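Local coordinates for protein soluble lytic transglycosylase B3 (Pseudomonas aeruginosa, PDB 5ANZ) that probably acts as a lytic transglycosylase that cleaves bacterial peptidoglycan during cell-wall turnover, and holds a calcium ion, at residues Phe255-Pro260 with Gly290-Gly295; Ala261-Ser266 with Met282-Val287. All coordinates share one frame; numbering follows the deposited sequence.

In the fold
Contact 2 falls within the stretch of chain between the two segments of contact 1: the four segments follow in the order 255-260, 261-266, 282-287, 290-295, with the inner two meeting in contact 2 and the outer two in contact 1. Their centres lie about 10 Å apart, and both reach the same five-stranded antiparallel sheet, where strands 254-258 and 285-286 are neighbours. A probable hydrogen bond from Arg258 N to Gln285 O, 2.9 Å long, ties one contact to the other. Helix 276-280 touches both. The pair illustrates how apolar side chains can pack a loop against a sheet strand and a second loop against the segment around the neighbouring edge strand 285-286, here away from the calcium and saccharide sites.

Contact 1: Phe255-Pro260 with Gly290-Gly295; sequences FEVRLP and GPLPSG
The Phe255 ring receives Pro293 over one face and Leu292 obliquely. Pro293 CG lies 4.1 Å from the Phe255 ring centroid, 20° off the ring normal, so the proline makes a CH-pi contact from above, offset toward the rim. Its neighbour in the pyrrolidine ring reaches the outer end of the aromatic ring, Pro293 CD standing 3.7 Å from Phe255 CZ. The two side chains approach from opposite directions.

Leu292 comes in at about a right angle to Phe255, and a single methyl does its work: CD2 is 4.1 Å from Phe255 CE1 and 4.0 Å from Val257 CG1. This one carbon bridges the two side chains that an extended strand places on the same face, two residues apart. In Phe255 the ring carbon CG sits between the backbone N and the carbonyl carbon (chi1 44°), a setting that places the ring beside Pro293 and Leu292, whereas Val257 turns CG1 anti to its carbonyl carbon and brings that branch to the leucine methyl. Leu292 and Val257 are buried, while Pro293 is exposed and forms the outer part of the cover. The interaction is wholly apolar, a case of a loop without regular structure meeting a strand through apolar side chains alone.

Strand 254-258 is bonded through the backbone of Phe255 and Val257 to Leu315 and Ala313 of antiparallel strand 313-316. Glu256, between the two contact residues, instead uses its carboxylate to accept hydrogen bonds from the backbone N of Val350 and Gly351. Helix 276-280 flanks the contact, its Leu276 touching Phe255 and its Gln280 touching Leu292.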
loop_
_atom_site.group_PDB
_atom_site.type_symbol
_atom_site.label_atom_id
_atom_site.label_comp_id
_atom_site.label_asym_id
_atom_site.label_seq_id
_atom_site.Cartn_x
_atom_site.Cartn_y
_atom_site.Cartn_z
ATOM N N PHE A 255 2.330 -6.932 16.015
ATOM C CA PHE A 255 1.556 -6.595 17.202
ATOM C C PHE A 255 2.178 -5.413 17.918
ATOM O O PHE A 255 3.366 -5.123 17.759
ATOM C CB PHE A 255 1.462 -7.810 18.147
ATOM C CG PHE A 255 2.766 -8.550 18.321
ATOM C CD1 PHE A 255 3.702 -8.133 19.244
ATOM C CD2 PHE A 255 3.054 -9.661 17.544
ATOM C CE1 PHE A 255 4.896 -8.809 19.400
ATOM C CE2 PHE A 255 4.242 -10.337 17.691
ATOM C CZ PHE A 255 5.169 -9.911 18.619
ATOM N N GLU A 256 1.373 -4.735 18.726
ATOM C CA GLU A 256 1.876 -3.618 19.504
ATOM C C GLU A 256 2.774 -4.075 20.634
ATOM O O GLU A 256 2.548 -5.127 21.227
ATOM C CB GLU A 256 0.707 -2.801 20.063
ATOM C CG GLU A 256 1.159 -1.522 20.723
ATOM C CD GLU A 256 0.005 -0.672 21.205
ATOM O OE1 GLU A 256 -1.156 -1.147 21.137
ATOM O OE2 GLU A 256 0.271 0.470 21.643
ATOM N N VAL A 257 3.796 -3.278 20.937
ATOM C CA VAL A 257 4.727 -3.586 22.009
ATOM C C VAL A 257 4.983 -2.358 22.862
ATOM O O VAL A 257 4.596 -1.249 22.504
ATOM C CB VAL A 257 6.069 -4.111 21.482
ATOM C CG1 VAL A 257 5.856 -5.417 20.711
ATOM C CG2 VAL A 257 6.755 -3.050 20.596
ATOM N N ARG A 258 5.626 -2.579 24.001
ATOM C CA ARG A 258 6.063 -1.493 24.862
ATOM C C ARG A 258 7.588 -1.425 24.849
ATOM O O ARG A 258 8.256 -2.429 25.074
ATOM C CB ARG A 258 5.549 -1.697 26.294
ATOM C CG ARG A 258 6.064 -0.682 27.292
ATOM C CD ARG A 258 5.744 -1.101 28.726
ATOM N NE ARG A 258 4.307 -1.163 28.983
ATOM C CZ ARG A 258 3.768 -1.598 30.120
ATOM N NH1 ARG A 258 4.548 -2.019 31.108
ATOM N NH2 ARG A 258 2.451 -1.617 30.269
ATOM N N LEU A 259 8.130 -0.242 24.581
ATOM C CA LEU A 259 9.582 -0.054 24.589
ATOM C C LEU A 259 10.090 0.392 25.951
ATOM O O LEU A 259 9.417 1.149 26.650
ATOM C CB LEU A 259 9.994 0.969 23.539
ATOM C CG LEU A 259 9.630 0.553 22.115
ATOM C CD1 LEU A 259 10.063 1.590 21.094
ATOM C CD2 LEU A 259 10.255 -0.807 21.813
ATOM N N PRO A 260 11.288 -0.075 26.326
ATOM C CA PRO A 260 11.944 0.339 27.571
ATOM C C PRO A 260 12.490 1.760 27.511
ATOM O O PRO A 260 12.529 2.382 26.445
ATOM C CB PRO A 260 13.086 -0.665 27.707
ATOM C CG PRO A 260 13.411 -1.028 26.311
ATOM C CD PRO A 260 12.073 -1.099 25.618
ATOM N N GLY A 290 5.344 -7.509 30.234
ATOM C CA GLY A 290 5.570 -8.941 30.193
ATOM C C GLY A 290 6.183 -9.414 28.890
ATOM O O GLY A 290 6.548 -8.603 28.038
ATOM N N PRO A 291 6.294 -10.741 28.725
ATOM C CA PRO A 291 6.955 -11.369 27.574
ATOM C C PRO A 291 6.205 -11.186 26.255
ATOM O O PRO A 291 5.069 -10.714 26.243
ATOM C CB PRO A 291 6.999 -12.850 27.965
ATOM C CG PRO A 291 5.862 -13.021 28.914
ATOM C CD PRO A 291 5.792 -11.739 29.686
ATOM N N LEU A 292 6.853 -11.561 25.156
ATOM C CA LEU A 292 6.228 -11.550 23.837
ATOM C C LEU A 292 5.686 -12.950 23.524
ATOM O O LEU A 292 5.993 -13.903 24.239
ATOM C CB LEU A 292 7.231 -11.093 22.773
ATOM C CG LEU A 292 7.935 -9.749 23.004
ATOM C CD1 LEU A 292 9.068 -9.549 22.007
ATOM C CD2 LEU A 292 6.960 -8.588 22.929
ATOM N N PRO A 293 4.874 -13.077 22.461
ATOM C CA PRO A 293 4.225 -14.345 22.086
ATOM C C PRO A 293 5.194 -15.514 21.887
ATOM O O PRO A 293 5.918 -15.548 20.892
ATOM C CB PRO A 293 3.529 -14.000 20.766
ATOM C CG PRO A 293 3.271 -12.537 20.856
ATOM C CD PRO A 293 4.451 -11.966 21.591
ATOM N N SER A 294 5.188 -16.467 22.814
ATOM C CA SER A 294 6.095 -17.612 22.742
ATOM C C SER A 294 5.771 -18.527 21.559
ATOM O O SER A 294 4.660 -18.506 21.028
ATOM C CB SER A 294 6.056 -18.407 24.049
ATOM O OG SER A 294 6.604 -17.652 25.117
ATOM N N GLY A 295 6.753 -19.327 21.154
ATOM C CA GLY A 295 6.620 -20.157 19.971
ATOM C C GLY A 295 7.063 -19.399 18.733
ATOM O O GLY A 295 7.619 -19.979 17.798
#

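Contact 2: Ala261-Ser266 with Met282-Val287; sequences AGFDYS and MGVQGV
The backbones carrying Phe263 and Val284 pass each other without strand pairing, the nearest CA atoms, those of Phe263 and Gly283, being 8.0 Å apart. Each segment bends at a glycine with positive phi just before its main contact residue, at Gly262 (phi 59°) and at Gly283 (phi 111°). The next residue in each case, Phe263 or Val284, returns to extended angles, and it is their side chains that bridge the gap.

Phe263 turns its ring carbon CG anti to the backbone N (chi1 -173°), and the far part of the ring thereby comes nearer to the other segment than its CB bond alone would suggest. Ring atom CE1 meets Val284 CG2 at 3.9 Å, an oblique approach that uses one branch of the valine. The carbonyl O of Met282 lies at the ring edge, near its plane, 4.4 Å from Phe263 CE1.

Gly283 is the C-prime residue of a Schellman motif: Val284 N bonds back to Trp279 O and Gly283 N to Gln280 O, ending helix 276-280 and turning the chain toward strand 285-286. The other segment has a turn of its own, an Asx turn in which Asp264 OD1 accepts from Ser266 N at 3.3 Å, with the donor well above the carboxylate plane. Between these residues, Phe263 CB lies over one face of the Tyr265 ring, offset toward its rim.

Trp279, near the end of that helix, touches both Phe263 and Val284, which are themselves buried. Val284 also packs on Val257 of strand 254-258, while Met282, exposed, flanks Phe263 at the margin.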
loop_
_atom_site.group_PDB
_atom_site.type_symbol
_atom_site.label_atom_id
_atom_site.label_comp_id
_atom_site.label_asym_id
_atom_site.label_seq_id
_atom_site.Cartn_x
_atom_site.Cartn_y
_atom_site.Cartn_z
ATOM N N ALA A 261 12.915 2.263 28.665
ATOM C CA ALA A 261 13.510 3.588 28.754
ATOM C C ALA A 261 14.868 3.609 28.063
ATOM O O ALA A 261 15.592 2.612 28.075
ATOM C CB ALA A 261 13.642 4.010 30.213
ATOM N N GLY A 262 15.201 4.744 27.453
ATOM C CA GLY A 262 16.480 4.916 26.785
ATOM C C GLY A 262 16.719 3.917 25.669
ATOM O O GLY A 262 17.854 3.516 25.412
ATOM N N PHE A 263 15.645 3.513 25.003
ATOM C CA PHE A 263 15.735 2.520 23.941
ATOM C C PHE A 263 16.502 3.065 22.744
ATOM O O PHE A 263 16.485 4.266 22.478
ATOM C CB PHE A 263 14.331 2.072 23.516
ATOM C CG PHE A 263 14.325 0.924 22.536
ATOM C CD1 PHE A 263 14.526 -0.376 22.972
ATOM C CD2 PHE A 263 14.103 1.145 21.188
ATOM C CE1 PHE A 263 14.514 -1.433 22.081
ATOM C CE2 PHE A 263 14.094 0.095 20.293
ATOM C CZ PHE A 263 14.302 -1.199 20.743
ATOM N N ASP A 264 17.173 2.176 22.021
ATOM C CA ASP A 264 17.893 2.564 20.823
ATOM C C ASP A 264 16.910 2.670 19.663
ATOM O O ASP A 264 16.644 1.694 18.962
ATOM C CB ASP A 264 19.009 1.565 20.509
ATOM C CG ASP A 264 19.847 1.980 19.313
ATOM O OD1 ASP A 264 19.705 3.135 18.858
ATOM O OD2 ASP A 264 20.655 1.158 18.832
ATOM N N TYR A 265 16.367 3.868 19.471
ATOM C CA TYR A 265 15.319 4.077 18.482
ATOM C C TYR A 265 15.858 4.008 17.052
ATOM O O TYR A 265 15.091 4.015 16.090
ATOM C CB TYR A 265 14.613 5.414 18.737
ATOM C CG TYR A 265 13.868 5.460 20.057
ATOM C CD1 TYR A 265 12.623 4.859 20.196
ATOM C CD2 TYR A 265 14.403 6.110 21.162
ATOM C CE1 TYR A 265 11.939 4.895 21.399
ATOM C CE2 TYR A 265 13.723 6.150 22.368
ATOM C CZ TYR A 265 12.486 5.540 22.474
ATOM O OH TYR A 265 11.795 5.570 23.666
ATOM N N SER A 266 17.178 3.910 16.914
ATOM C CA SER A 266 17.777 3.765 15.589
ATOM C C SER A 266 17.478 2.390 14.992
ATOM O O SER A 266 17.639 2.180 13.792
ATOM C CB SER A 266 19.292 4.000 15.650
ATOM O OG SER A 266 19.939 3.002 16.420
ATOM N N MET A 282 16.060 -7.610 24.800
ATOM C CA MET A 282 16.579 -6.272 24.572
ATOM C C MET A 282 15.769 -5.221 25.332
ATOM O O MET A 282 16.065 -4.024 25.262
ATOM C CB MET A 282 16.561 -5.960 23.075
ATOM C CG MET A 282 17.707 -5.105 22.585
ATOM S SD MET A 282 17.557 -4.773 20.816
ATOM C CE MET A 282 19.260 -4.364 20.428
ATOM N N GLY A 283 14.730 -5.668 26.032
ATOM C CA GLY A 283 13.863 -4.753 26.754
ATOM C C GLY A 283 12.445 -4.593 26.226
ATOM O O GLY A 283 11.593 -4.022 26.905
ATOM N N VAL A 284 12.185 -5.083 25.017
ATOM C CA VAL A 284 10.857 -4.966 24.432
ATOM C C VAL A 284 9.885 -5.930 25.095
ATOM O O VAL A 284 10.238 -7.071 25.388
ATOM C CB VAL A 284 10.875 -5.240 22.909
ATOM C CG1 VAL A 284 9.517 -4.933 22.297
ATOM C CG2 VAL A 284 11.953 -4.408 22.229
ATOM N N GLN A 285 8.653 -5.478 25.303
ATOM C CA GLN A 285 7.654 -6.267 26.014
ATOM C C GLN A 285 6.303 -6.246 25.326
ATOM O O GLN A 285 6.059 -5.432 24.432
ATOM C CB GLN A 285 7.485 -5.749 27.448
ATOM C CG GLN A 285 8.739 -5.769 28.292
ATOM C CD GLN A 285 8.510 -5.197 29.679
ATOM O OE1 GLN A 285 7.378 -4.895 30.059
ATOM N NE2 GLN A 285 9.587 -5.040 30.438
ATOM N N GLY A 286 5.410 -7.130 25.763
ATOM C CA GLY A 286 4.028 -7.086 25.320
ATOM C C GLY A 286 3.469 -5.731 25.705
ATOM O O GLY A 286 4.020 -5.062 26.577
ATOM N N VAL A 287 2.380 -5.327 25.068
ATOM C CA VAL A 287 1.888 -3.959 25.196
ATOM C C VAL A 287 1.414 -3.636 26.614
ATOM O O VAL A 287 1.425 -2.477 27.036
ATOM C CB VAL A 287 0.745 -3.696 24.203
ATOM C CG1 VAL A 287 -0.525 -4.387 24.662
ATOM C CG2 VAL A 287 0.529 -2.200 24.029
#